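Local structure of type II restriction enzyme MUNI (Mycoplasma, 1D02) at residues Val80-Ala85 and Lys132-Ile137; Lys100-Trp105 and Pro160-Glu165; Gly8-Gln13 and His192-Leu197. The protein recognises the double-stranded DNA sequence 5'-CAATTG-3' as a homodimer and cuts it after the first C, leaving 5'-phosphate ends. The protein carries 1 engineered substitution. All blocks are in the same frame, centred on the assembly; numbering follows the deposited sequence.

Contact 1 (Val80-Ala85 and Lys132-Ile137). Engineered in segment 80-85: Ala83 (natural residue Asp). With nucleotides of chain A.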
# COMPACT_ATOMS: atom_id res chain seq x y z
N VAL D 80 -14.40 -3.46 -0.88
CA VAL D 80 -13.65 -2.84 -1.96
C VAL D 80 -14.24 -3.21 -3.32
O VAL D 80 -15.03 -4.16 -3.46
CB VAL D 80 -12.14 -3.23 -1.93
CG1 VAL D 80 -11.49 -2.76 -0.59
CG2 VAL D 80 -12.01 -4.74 -2.09
N SER D 81 -13.85 -2.46 -4.34
CA SER D 81 -14.35 -2.66 -5.68
C SER D 81 -13.15 -2.62 -6.63
O SER D 81 -12.71 -1.53 -7.05
CB SER D 81 -15.36 -1.55 -5.99
OG SER D 81 -15.77 -1.58 -7.35
N PRO D 82 -12.57 -3.79 -6.93
CA PRO D 82 -11.42 -3.85 -7.83
C PRO D 82 -11.78 -3.29 -9.20
O PRO D 82 -12.94 -3.33 -9.60
CB PRO D 82 -11.12 -5.34 -7.92
CG PRO D 82 -11.54 -5.86 -6.60
CD PRO D 82 -12.87 -5.13 -6.38
N ALA D 83 -10.78 -2.78 -9.91
CA ALA D 83 -10.99 -2.24 -11.26
C ALA D 83 -11.47 -3.36 -12.20
O ALA D 83 -12.29 -3.13 -13.09
CB ALA D 83 -9.69 -1.66 -11.80
N PHE D 84 -10.95 -4.57 -11.99
CA PHE D 84 -11.36 -5.70 -12.84
C PHE D 84 -11.02 -7.03 -12.18
O PHE D 84 -10.40 -7.06 -11.12
CB PHE D 84 -10.66 -5.60 -14.22
CG PHE D 84 -9.16 -5.84 -14.20
CD1 PHE D 84 -8.63 -7.12 -14.44
CD2 PHE D 84 -8.27 -4.80 -13.97
CE1 PHE D 84 -7.26 -7.33 -14.44
CE2 PHE D 84 -6.89 -5.00 -13.97
CZ PHE D 84 -6.39 -6.27 -14.21
N ALA D 85 -11.51 -8.11 -12.76
CA ALA D 85 -11.14 -9.45 -12.29
C ALA D 85 -11.18 -10.33 -13.51
O ALA D 85 -11.96 -10.08 -14.44
CB ALA D 85 -12.14 -9.99 -11.24
N LYS D 132 -5.10 -12.09 2.53
CA LYS D 132 -5.88 -13.26 2.98
C LYS D 132 -7.26 -13.29 2.34
O LYS D 132 -7.72 -14.35 1.88
CB LYS D 132 -6.04 -13.27 4.51
CG LYS D 132 -4.79 -13.76 5.24
CD LYS D 132 -4.98 -13.69 6.76
CE LYS D 132 -3.72 -14.16 7.48
NZ LYS D 132 -3.96 -14.20 8.96
N ALA D 133 -7.93 -12.14 2.28
CA ALA D 133 -9.26 -12.10 1.67
C ALA D 133 -9.20 -12.48 0.17
O ALA D 133 -10.03 -13.26 -0.34
CB ALA D 133 -9.86 -10.70 1.83
N TYR D 134 -8.21 -11.93 -0.54
CA TYR D 134 -8.06 -12.20 -1.97
C TYR D 134 -7.75 -13.67 -2.23
O TYR D 134 -8.33 -14.29 -3.13
CB TYR D 134 -6.94 -11.34 -2.57
CG TYR D 134 -7.37 -9.95 -3.02
CD1 TYR D 134 -8.19 -9.15 -2.22
CD2 TYR D 134 -6.96 -9.45 -4.25
CE1 TYR D 134 -8.59 -7.87 -2.66
CE2 TYR D 134 -7.35 -8.19 -4.69
CZ TYR D 134 -8.17 -7.41 -3.89
OH TYR D 134 -8.60 -6.19 -4.36
N ARG D 135 -6.84 -14.23 -1.44
CA ARG D 135 -6.50 -15.64 -1.63
C ARG D 135 -7.68 -16.57 -1.31
O ARG D 135 -7.89 -17.58 -2.00
CB ARG D 135 -5.28 -16.02 -0.79
CG ARG D 135 -3.96 -15.40 -1.30
CD ARG D 135 -2.79 -16.12 -0.64
NE ARG D 135 -1.46 -15.57 -0.96
CZ ARG D 135 -0.76 -15.83 -2.06
NH1 ARG D 135 -1.23 -16.65 -3.02
NH2 ARG D 135 0.48 -15.36 -2.15
N THR D 136 -8.47 -16.22 -0.29
CA THR D 136 -9.63 -17.04 0.08
C THR D 136 -10.70 -17.00 -1.01
O THR D 136 -11.23 -18.03 -1.42
CB THR D 136 -10.30 -16.53 1.39
OG1 THR D 136 -9.40 -16.73 2.47
CG2 THR D 136 -11.64 -17.26 1.65
N ILE D 137 -10.99 -15.80 -1.49
CA ILE D 137 -12.03 -15.65 -2.49
C ILE D 137 -11.62 -16.14 -3.87
O ILE D 137 -12.33 -16.94 -4.48
CB ILE D 137 -12.50 -14.18 -2.54
CG1 ILE D 137 -13.15 -13.82 -1.21
CG2 ILE D 137 -13.53 -13.97 -3.69
CD1 ILE D 137 -13.43 -12.33 -1.01
P DC A 3 -12.75 1.02 -3.31
OP1 DC A 3 -12.18 -0.26 -3.80
OP2 DC A 3 -12.25 1.60 -2.05
O5' DC A 3 -12.54 2.08 -4.48
C5' DC A 3 -13.03 1.78 -5.78
C4' DC A 3 -12.52 2.79 -6.78
O4' DC A 3 -13.15 4.08 -6.54
C3' DC A 3 -11.01 3.05 -6.80
O3' DC A 3 -10.68 3.22 -8.18
C2' DC A 3 -10.88 4.34 -6.01
C1' DC A 3 -12.16 5.09 -6.39
N1 DC A 3 -12.64 6.03 -5.35
C2 DC A 3 -12.92 7.37 -5.72
O2 DC A 3 -12.78 7.70 -6.90
N3 DC A 3 -13.32 8.25 -4.78
C4 DC A 3 -13.46 7.86 -3.51
N4 DC A 3 -13.83 8.79 -2.60
C5 DC A 3 -13.21 6.51 -3.10
C6 DC A 3 -12.80 5.63 -4.05
P DC A 2 -18.35 0.88 0.56
OP1 DC A 2 -18.15 -0.59 0.59
OP2 DC A 2 -18.02 1.73 1.74
O5' DC A 2 -17.53 1.43 -0.68
C5' DC A 2 -17.61 0.72 -1.91
C4' DC A 2 -16.63 1.29 -2.91
O4' DC A 2 -17.10 2.59 -3.35
C3' DC A 2 -15.20 1.48 -2.40
O3' DC A 2 -14.34 0.79 -3.33
C2' DC A 2 -15.03 3.00 -2.36
C1' DC A 2 -16.02 3.50 -3.40
N1 DC A 2 -16.57 4.84 -3.16
C2 DC A 2 -16.51 5.80 -4.18
O2 DC A 2 -15.96 5.50 -5.26
N3 DC A 2 -17.03 7.03 -3.95
C4 DC A 2 -17.62 7.31 -2.78
N4 DC A 2 -18.16 8.53 -2.62
C5 DC A 2 -17.69 6.35 -1.73
C6 DC A 2 -17.16 5.14 -1.96

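Contact 2 (Lys100-Trp105 and Pro160-Glu165). With nucleotides of chain A.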
# COMPACT_ATOMS: atom_id res chain seq x y z
N LYS D 100 -3.79 1.64 -12.38
CA LYS D 100 -3.32 2.90 -11.81
C LYS D 100 -2.76 3.76 -12.93
O LYS D 100 -1.74 3.44 -13.52
CB LYS D 100 -2.25 2.60 -10.74
CG LYS D 100 -2.86 2.11 -9.43
CD LYS D 100 -3.67 3.25 -8.78
CE LYS D 100 -4.67 2.77 -7.73
NZ LYS D 100 -5.79 1.99 -8.33
N ARG D 101 -3.47 4.84 -13.25
CA ARG D 101 -3.03 5.75 -14.32
C ARG D 101 -2.41 6.95 -13.66
O ARG D 101 -2.98 7.48 -12.70
CB ARG D 101 -4.23 6.22 -15.16
CG ARG D 101 -5.16 5.10 -15.59
CD ARG D 101 -6.35 5.59 -16.44
NE ARG D 101 -7.35 4.52 -16.64
CZ ARG D 101 -8.25 4.14 -15.73
NH1 ARG D 101 -8.30 4.74 -14.54
NH2 ARG D 101 -9.10 3.15 -16.00
N GLN D 102 -1.27 7.40 -14.15
CA GLN D 102 -0.64 8.58 -13.53
C GLN D 102 0.38 9.22 -14.46
O GLN D 102 0.97 8.54 -15.33
CB GLN D 102 0.06 8.17 -12.23
CG GLN D 102 0.51 9.34 -11.32
CD GLN D 102 0.80 8.85 -9.90
OE1 GLN D 102 1.94 8.94 -9.39
NE2 GLN D 102 -0.22 8.30 -9.27
N ASP D 103 0.56 10.53 -14.31
CA ASP D 103 1.54 11.25 -15.11
C ASP D 103 2.95 10.87 -14.66
O ASP D 103 3.12 10.05 -13.76
CB ASP D 103 1.33 12.76 -15.00
CG ASP D 103 0.03 13.22 -15.66
OD1 ASP D 103 -0.40 12.57 -16.64
OD2 ASP D 103 -0.55 14.22 -15.20
N GLY D 104 3.95 11.45 -15.32
CA GLY D 104 5.32 11.12 -14.97
C GLY D 104 6.35 12.00 -15.66
O GLY D 104 6.05 12.75 -16.58
N TRP D 105 7.58 11.90 -15.19
CA TRP D 105 8.68 12.65 -15.77
C TRP D 105 9.16 11.89 -17.01
O TRP D 105 9.75 10.80 -16.91
CB TRP D 105 9.79 12.76 -14.71
CG TRP D 105 11.11 13.25 -15.17
CD1 TRP D 105 11.36 14.19 -16.13
CD2 TRP D 105 12.37 12.90 -14.61
NE1 TRP D 105 12.72 14.45 -16.19
CE2 TRP D 105 13.35 13.66 -15.26
CE3 TRP D 105 12.76 12.00 -13.60
CZ2 TRP D 105 14.71 13.57 -14.94
CZ3 TRP D 105 14.11 11.91 -13.28
CH2 TRP D 105 15.07 12.68 -13.95
N PRO D 160 11.68 7.30 -15.22
CA PRO D 160 12.84 6.59 -14.69
C PRO D 160 12.88 6.32 -13.19
O PRO D 160 13.42 5.30 -12.74
CB PRO D 160 14.01 7.45 -15.18
CG PRO D 160 13.44 8.80 -15.15
CD PRO D 160 12.08 8.60 -15.79
N LYS D 161 12.30 7.23 -12.41
CA LYS D 161 12.26 7.03 -10.97
C LYS D 161 11.09 6.11 -10.58
O LYS D 161 11.26 5.15 -9.82
CB LYS D 161 12.14 8.39 -10.25
CG LYS D 161 12.00 8.25 -8.75
CD LYS D 161 11.56 9.57 -8.08
CE LYS D 161 12.61 10.64 -8.25
NZ LYS D 161 12.35 11.76 -7.30
N ARG D 162 9.90 6.39 -11.11
CA ARG D 162 8.73 5.56 -10.80
C ARG D 162 8.88 4.11 -11.24
O ARG D 162 8.45 3.22 -10.52
CB ARG D 162 7.47 6.16 -11.44
CG ARG D 162 7.11 7.54 -10.89
CD ARG D 162 6.24 7.48 -9.61
NE ARG D 162 6.38 8.74 -8.92
CZ ARG D 162 7.22 8.94 -7.91
NH1 ARG D 162 7.97 7.93 -7.45
NH2 ARG D 162 7.45 10.17 -7.47
N VAL D 163 9.47 3.86 -12.41
CA VAL D 163 9.60 2.47 -12.85
C VAL D 163 10.53 1.72 -11.90
O VAL D 163 10.28 0.58 -11.54
CB VAL D 163 10.09 2.43 -14.31
CG1 VAL D 163 10.50 1.02 -14.72
CG2 VAL D 163 8.93 2.92 -15.21
N ARG D 164 11.61 2.38 -11.48
CA ARG D 164 12.55 1.76 -10.56
C ARG D 164 11.93 1.60 -9.16
O ARG D 164 12.18 0.60 -8.47
CB ARG D 164 13.81 2.61 -10.52
CG ARG D 164 14.60 2.52 -11.85
CD ARG D 164 15.98 3.20 -11.74
NE ARG D 164 16.82 2.94 -12.92
CZ ARG D 164 16.69 3.55 -14.10
NH1 ARG D 164 15.76 4.48 -14.28
NH2 ARG D 164 17.50 3.22 -15.11
N GLU D 165 11.14 2.57 -8.75
CA GLU D 165 10.47 2.53 -7.45
C GLU D 165 9.52 1.32 -7.37
O GLU D 165 9.59 0.50 -6.43
CB GLU D 165 9.64 3.81 -7.26
CG GLU D 165 8.62 3.76 -6.11
CD GLU D 165 7.66 4.95 -6.17
OE1 GLU D 165 7.12 5.22 -7.27
OE2 GLU D 165 7.46 5.60 -5.12
P DT A 6 -2.60 12.18 -12.52
OP1 DT A 6 -3.48 11.74 -13.64
OP2 DT A 6 -1.14 11.92 -12.58
O5' DT A 6 -2.82 13.74 -12.29
C5' DT A 6 -4.12 14.27 -12.44
C4' DT A 6 -4.44 15.20 -11.30
O4' DT A 6 -4.59 14.44 -10.07
C3' DT A 6 -3.34 16.22 -11.02
O3' DT A 6 -3.65 17.44 -11.69
C2' DT A 6 -3.39 16.41 -9.51
C1' DT A 6 -4.21 15.25 -8.96
N1 DT A 6 -3.36 14.43 -8.09
C2 DT A 6 -3.48 14.52 -6.72
O2 DT A 6 -4.30 15.25 -6.18
N3 DT A 6 -2.62 13.72 -6.01
C4 DT A 6 -1.67 12.86 -6.52
O4 DT A 6 -0.94 12.22 -5.76
C5 DT A 6 -1.61 12.81 -7.97
C7 DT A 6 -0.62 11.91 -8.63
C6 DT A 6 -2.45 13.58 -8.67
P DA A 5 -7.75 8.37 -13.10
OP1 DA A 5 -8.31 9.23 -14.17
OP2 DA A 5 -7.17 7.06 -13.43
O5' DA A 5 -6.61 9.12 -12.24
C5' DA A 5 -6.45 10.51 -12.30
C4' DA A 5 -5.48 10.98 -11.24
O4' DA A 5 -6.04 10.77 -9.93
C3' DA A 5 -4.04 10.44 -11.20
O3' DA A 5 -3.14 11.55 -11.16
C2' DA A 5 -3.95 9.80 -9.81
C1' DA A 5 -4.95 10.65 -9.04
N9 DA A 5 -5.45 10.12 -7.77
C8 DA A 5 -5.68 8.81 -7.43
N7 DA A 5 -6.14 8.66 -6.22
C5 DA A 5 -6.22 9.95 -5.72
C6 DA A 5 -6.63 10.46 -4.46
N6 DA A 5 -7.05 9.70 -3.45
N1 DA A 5 -6.57 11.80 -4.28
C2 DA A 5 -6.14 12.56 -5.30
N3 DA A 5 -5.73 12.19 -6.51
C4 DA A 5 -5.80 10.86 -6.66
P DA A 4 -9.19 3.64 -8.64
OP1 DA A 4 -8.91 2.83 -9.85
OP2 DA A 4 -8.22 3.67 -7.52
O5' DA A 4 -9.43 5.14 -9.12
C5' DA A 4 -10.41 5.45 -10.11
C4' DA A 4 -10.26 6.89 -10.54
O4' DA A 4 -10.63 7.79 -9.47
C3' DA A 4 -8.86 7.29 -10.96
O3' DA A 4 -8.97 8.20 -12.07
C2' DA A 4 -8.29 7.97 -9.71
C1' DA A 4 -9.53 8.61 -9.09
N9 DA A 4 -9.55 8.70 -7.63
C8 DA A 4 -9.41 7.68 -6.72
N7 DA A 4 -9.60 8.05 -5.47
C5 DA A 4 -9.86 9.41 -5.56
C6 DA A 4 -10.19 10.37 -4.59
N6 DA A 4 -10.32 10.10 -3.29
N1 DA A 4 -10.42 11.64 -5.01
C2 DA A 4 -10.31 11.90 -6.32
N3 DA A 4 -10.01 11.09 -7.33
C4 DA A 4 -9.80 9.83 -6.88
O HOH W 1 4.15 9.97 -11.10

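Contact 3 (Gly8-Gln13 and His192-Leu197)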
# COMPACT_ATOMS: atom_id res chain seq x y z
N GLY D 8 -6.36 -23.99 -22.68
CA GLY D 8 -6.45 -22.62 -22.20
C GLY D 8 -6.07 -21.58 -23.25
O GLY D 8 -5.83 -20.43 -22.91
N ARG D 9 -6.02 -21.97 -24.53
CA ARG D 9 -5.62 -21.02 -25.57
C ARG D 9 -6.55 -19.81 -25.70
O ARG D 9 -7.76 -19.95 -25.80
CB ARG D 9 -5.49 -21.73 -26.93
CG ARG D 9 -4.90 -20.80 -28.00
CD ARG D 9 -4.53 -21.51 -29.27
NE ARG D 9 -3.67 -22.66 -29.04
CZ ARG D 9 -3.35 -23.53 -30.00
NH1 ARG D 9 -3.80 -23.33 -31.23
NH2 ARG D 9 -2.61 -24.60 -29.73
N LEU D 10 -5.96 -18.62 -25.72
CA LEU D 10 -6.73 -17.40 -25.81
C LEU D 10 -7.12 -17.11 -27.28
O LEU D 10 -6.55 -17.70 -28.20
CB LEU D 10 -5.91 -16.26 -25.19
CG LEU D 10 -5.58 -16.44 -23.71
CD1 LEU D 10 -4.92 -15.16 -23.15
CD2 LEU D 10 -6.87 -16.68 -22.94
N ASN D 11 -8.09 -16.21 -27.47
CA ASN D 11 -8.57 -15.89 -28.82
C ASN D 11 -7.79 -14.73 -29.40
O ASN D 11 -8.30 -13.61 -29.49
CB ASN D 11 -10.05 -15.55 -28.75
CG ASN D 11 -10.71 -15.54 -30.12
OD1 ASN D 11 -10.05 -15.40 -31.15
ND2 ASN D 11 -12.04 -15.65 -30.13
N TRP D 12 -6.57 -15.02 -29.82
CA TRP D 12 -5.70 -14.01 -30.37
C TRP D 12 -6.25 -13.40 -31.65
O TRP D 12 -5.98 -12.23 -31.94
CB TRP D 12 -4.31 -14.61 -30.59
CG TRP D 12 -3.67 -15.05 -29.29
CD1 TRP D 12 -3.62 -16.34 -28.79
CD2 TRP D 12 -3.05 -14.21 -28.30
NE1 TRP D 12 -3.00 -16.34 -27.55
CE2 TRP D 12 -2.64 -15.06 -27.23
CE3 TRP D 12 -2.80 -12.83 -28.20
CZ2 TRP D 12 -1.99 -14.57 -26.09
CZ3 TRP D 12 -2.15 -12.34 -27.07
CH2 TRP D 12 -1.75 -13.21 -26.02
N GLN D 13 -7.02 -14.17 -32.42
CA GLN D 13 -7.59 -13.63 -33.66
C GLN D 13 -8.61 -12.54 -33.37
O GLN D 13 -8.68 -11.54 -34.11
CB GLN D 13 -8.24 -14.74 -34.50
CG GLN D 13 -7.24 -15.81 -34.97
CD GLN D 13 -7.31 -17.07 -34.12
OE1 GLN D 13 -7.48 -17.00 -32.89
NE2 GLN D 13 -7.17 -18.25 -34.76
N HIS D 192 1.39 -10.70 -21.07
CA HIS D 192 1.86 -10.76 -19.68
C HIS D 192 0.97 -11.72 -18.90
O HIS D 192 1.46 -12.60 -18.19
CB HIS D 192 1.84 -9.37 -19.03
CG HIS D 192 2.44 -9.35 -17.66
ND1 HIS D 192 1.75 -9.73 -16.53
CD2 HIS D 192 3.70 -9.05 -17.25
CE1 HIS D 192 2.56 -9.68 -15.49
NE2 HIS D 192 3.75 -9.27 -15.90
N PHE D 193 -0.34 -11.53 -18.99
CA PHE D 193 -1.28 -12.40 -18.30
C PHE D 193 -1.10 -13.86 -18.78
O PHE D 193 -0.96 -14.78 -17.98
CB PHE D 193 -2.72 -11.97 -18.63
CG PHE D 193 -3.76 -12.98 -18.21
CD1 PHE D 193 -4.11 -13.13 -16.87
CD2 PHE D 193 -4.38 -13.79 -19.17
CE1 PHE D 193 -5.08 -14.08 -16.49
CE2 PHE D 193 -5.34 -14.74 -18.81
CZ PHE D 193 -5.69 -14.88 -17.46
N ASN D 194 -1.08 -14.04 -20.09
CA ASN D 194 -0.97 -15.38 -20.68
C ASN D 194 0.25 -16.17 -20.23
O ASN D 194 0.15 -17.35 -19.87
CB ASN D 194 -0.96 -15.24 -22.20
CG ASN D 194 -1.12 -16.56 -22.90
OD1 ASN D 194 -0.30 -16.92 -23.76
ND2 ASN D 194 -2.17 -17.29 -22.56
N GLU D 195 1.40 -15.52 -20.25
CA GLU D 195 2.67 -16.15 -19.91
C GLU D 195 3.00 -16.24 -18.43
O GLU D 195 3.64 -17.19 -18.00
CB GLU D 195 3.80 -15.40 -20.62
CG GLU D 195 3.81 -15.57 -22.15
CD GLU D 195 4.63 -14.50 -22.88
OE1 GLU D 195 5.50 -13.84 -22.26
OE2 GLU D 195 4.41 -14.32 -24.10
N LYS D 196 2.52 -15.28 -17.65
CA LYS D 196 2.88 -15.23 -16.24
C LYS D 196 1.83 -15.44 -15.17
O LYS D 196 2.17 -15.80 -14.04
CB LYS D 196 3.57 -13.89 -15.98
CG LYS D 196 4.77 -13.69 -16.88
CD LYS D 196 5.29 -12.27 -16.83
CE LYS D 196 6.62 -12.20 -17.56
NZ LYS D 196 7.01 -10.79 -17.85
N LEU D 197 0.56 -15.25 -15.51
CA LEU D 197 -0.50 -15.35 -14.51
C LEU D 197 -1.61 -16.36 -14.77
O LEU D 197 -2.19 -16.91 -13.83
CB LEU D 197 -1.14 -13.96 -14.34
CG LEU D 197 -0.16 -12.81 -14.04
CD1 LEU D 197 -0.92 -11.45 -14.13
CD2 LEU D 197 0.42 -12.99 -12.65

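Contact 1 (Val80-Ala85 and Lys132-Ile137)
One tyrosine hydroxyl makes the whole contact: OH of Tyr134 lies 3.7 Å from CG of Pro82 and 4.3 Å from CG2 of Val80, while the two backbones stay far apart, the CA atoms of Pro82 and Tyr134 being 10.7 Å from each other. The bond from CA to CB of Tyr134 does not aim at segment 80-85. With CG anti to the carbonyl carbon (chi1 -86°), the ring swings off the helix and carries its far end to the loop. It meets the CG corner of the proline and a methyl of the valine, and the proline and tyrosine side chains run past each other in opposite directions. Only 80 Å² is buried between the segments, yet all three residues are buried: Val80 also packs on Leu49, Pro82 on Glu98, and Tyr134 on Glu98 and Phe148, its ring meeting Phe96 edge-to-face. Pro82 and the engineered Ala83, an aspartate in the natural enzyme, probably correspond to the PD of the PDDEXK nuclease signature, so the hydroxyl probably packs against the loop that carries this motif, just before strand 84-88. Ala83 and Phe84 together face Gly97, a classic beta bulge at the start of that strand. On the DNA flank of the loop, the backbone N of Ser81 donates a nearly straight bond (172°) to OP1 of DC3 of chain A, at 2.8 Å. The CB of Val80 comes to 3.5 Å from that same OP1. From helix 128-138, NZ of Lys132 forms a salt bridge with Asp171 of the second subunit.

Contact 2 (Lys100-Trp105 and Pro160-Glu165)
Trp105 and Pro160 bury most of the surface here, and Arg162, two residues further along the helix, adds the third share. The indole meets the pyrrolidine with its six-membered ring: CE3 of Trp105 is 3.6 Å from CG of Pro160, and the two side chains cross at about a right angle. CG of Trp105 stands anti to its backbone N (chi1 169°), which throws the indole toward the helix. The backbone of the same residue joins in, its carbonyl O lying 3.4 Å from CD of Pro160. Asp159 ties the two segments together as well, accepting from the backbone N atoms of Trp105, Lys161 and Arg162. Phe67 of the second subunit meets the Trp105 ring edge-to-face and Pro69 of that subunit packs on both Trp105 and Pro160, so the pair sits in the dimer interface. Segment 100-105 begins with the last two residues of strand 93-101, and Lys100 probably supplies the lysine of the (D/E)XK part of the PDDEXK signature; its NZ bonds OP2 of DA4 of chain A at 3.1 Å. The chain then follows the DNA backbone. NH1 of Arg101 reaches OP2 of DA5 of chain A in the plane of its guanidinium (2.8 Å), and the backbone N of Asp103 gives a straight bond (172°) to OP2 of DT6 of chain A. Arg162 faces this run from the helix. A water that donates to the O of Asp103 accepts a weak bond from NE of Arg162, which meets it in the guanidinium plane, while NH1 of Arg162 makes a salt bridge of 2.8 Å to OE1 of Glu165. NH1 comes to OE1 from above the carboxylate plane; the same oxygen also accepts from NE2 of His119.

Contact 3 (Gly8-Gln13 and His192-Leu197)
Arg9 and Leu10 run extended before the chain turns into helix 12-21, passing the last turns of helix 186-197 most closely where the CA atoms of Leu10 and Asn194 are 8.0 Å apart. An inverse gamma turn centred on Asn11 makes the bend, closed by a weak bond from N of Trp12 to O of Leu10 (3.1 Å). Asn11 is also the N-cap of the new helix, its OD1 accepting from N of Ala14. Asn194 packs against both Leu10 and Trp12, with CG anti to its backbone N (chi1 -169°). Its CB touches CD1 of Leu10 and CZ2 of Trp12, each at 4.1 Å. The amide arrives at the rim of the indole, CG of Asn194 3.9 Å from CZ2 of Trp12 and close to the ring plane, with the two planes 77° apart. This packing joins the N-terminal arm to the C-terminal helix of the nuclease fold. Leu10 has a double role: its CB lies 3.6 Å above one face of the Trp12 ring, toward its rim, while CD1 of Leu10 lies 4.2 Å from CD2 of Phe193, at the edge of that ring. Phe193 in turn rests on Leu95 and Trp149 of the central sheet.

In the fold
Segments 80-85 and 100-105 bind successive phosphates of chain A, DC3 to DT6; that of DA4, following the first C of the recognition sequence, is the one expected to be cut. The centres of contacts 1 and 2 are 24 Å apart, but their nearest atoms are about 6 Å apart, and their first segments lie on neighbouring strands, 84-88 and 93-101, of the same mixed sheet. Both contacts also touch the second subunit. Contact 3 takes no part in this: its nearest atom is about 17 Å from the DNA, its centre 21 Å from that of contact 1 and 26 Å from that of contact 2. Along the chain it closes a loop enclosing both.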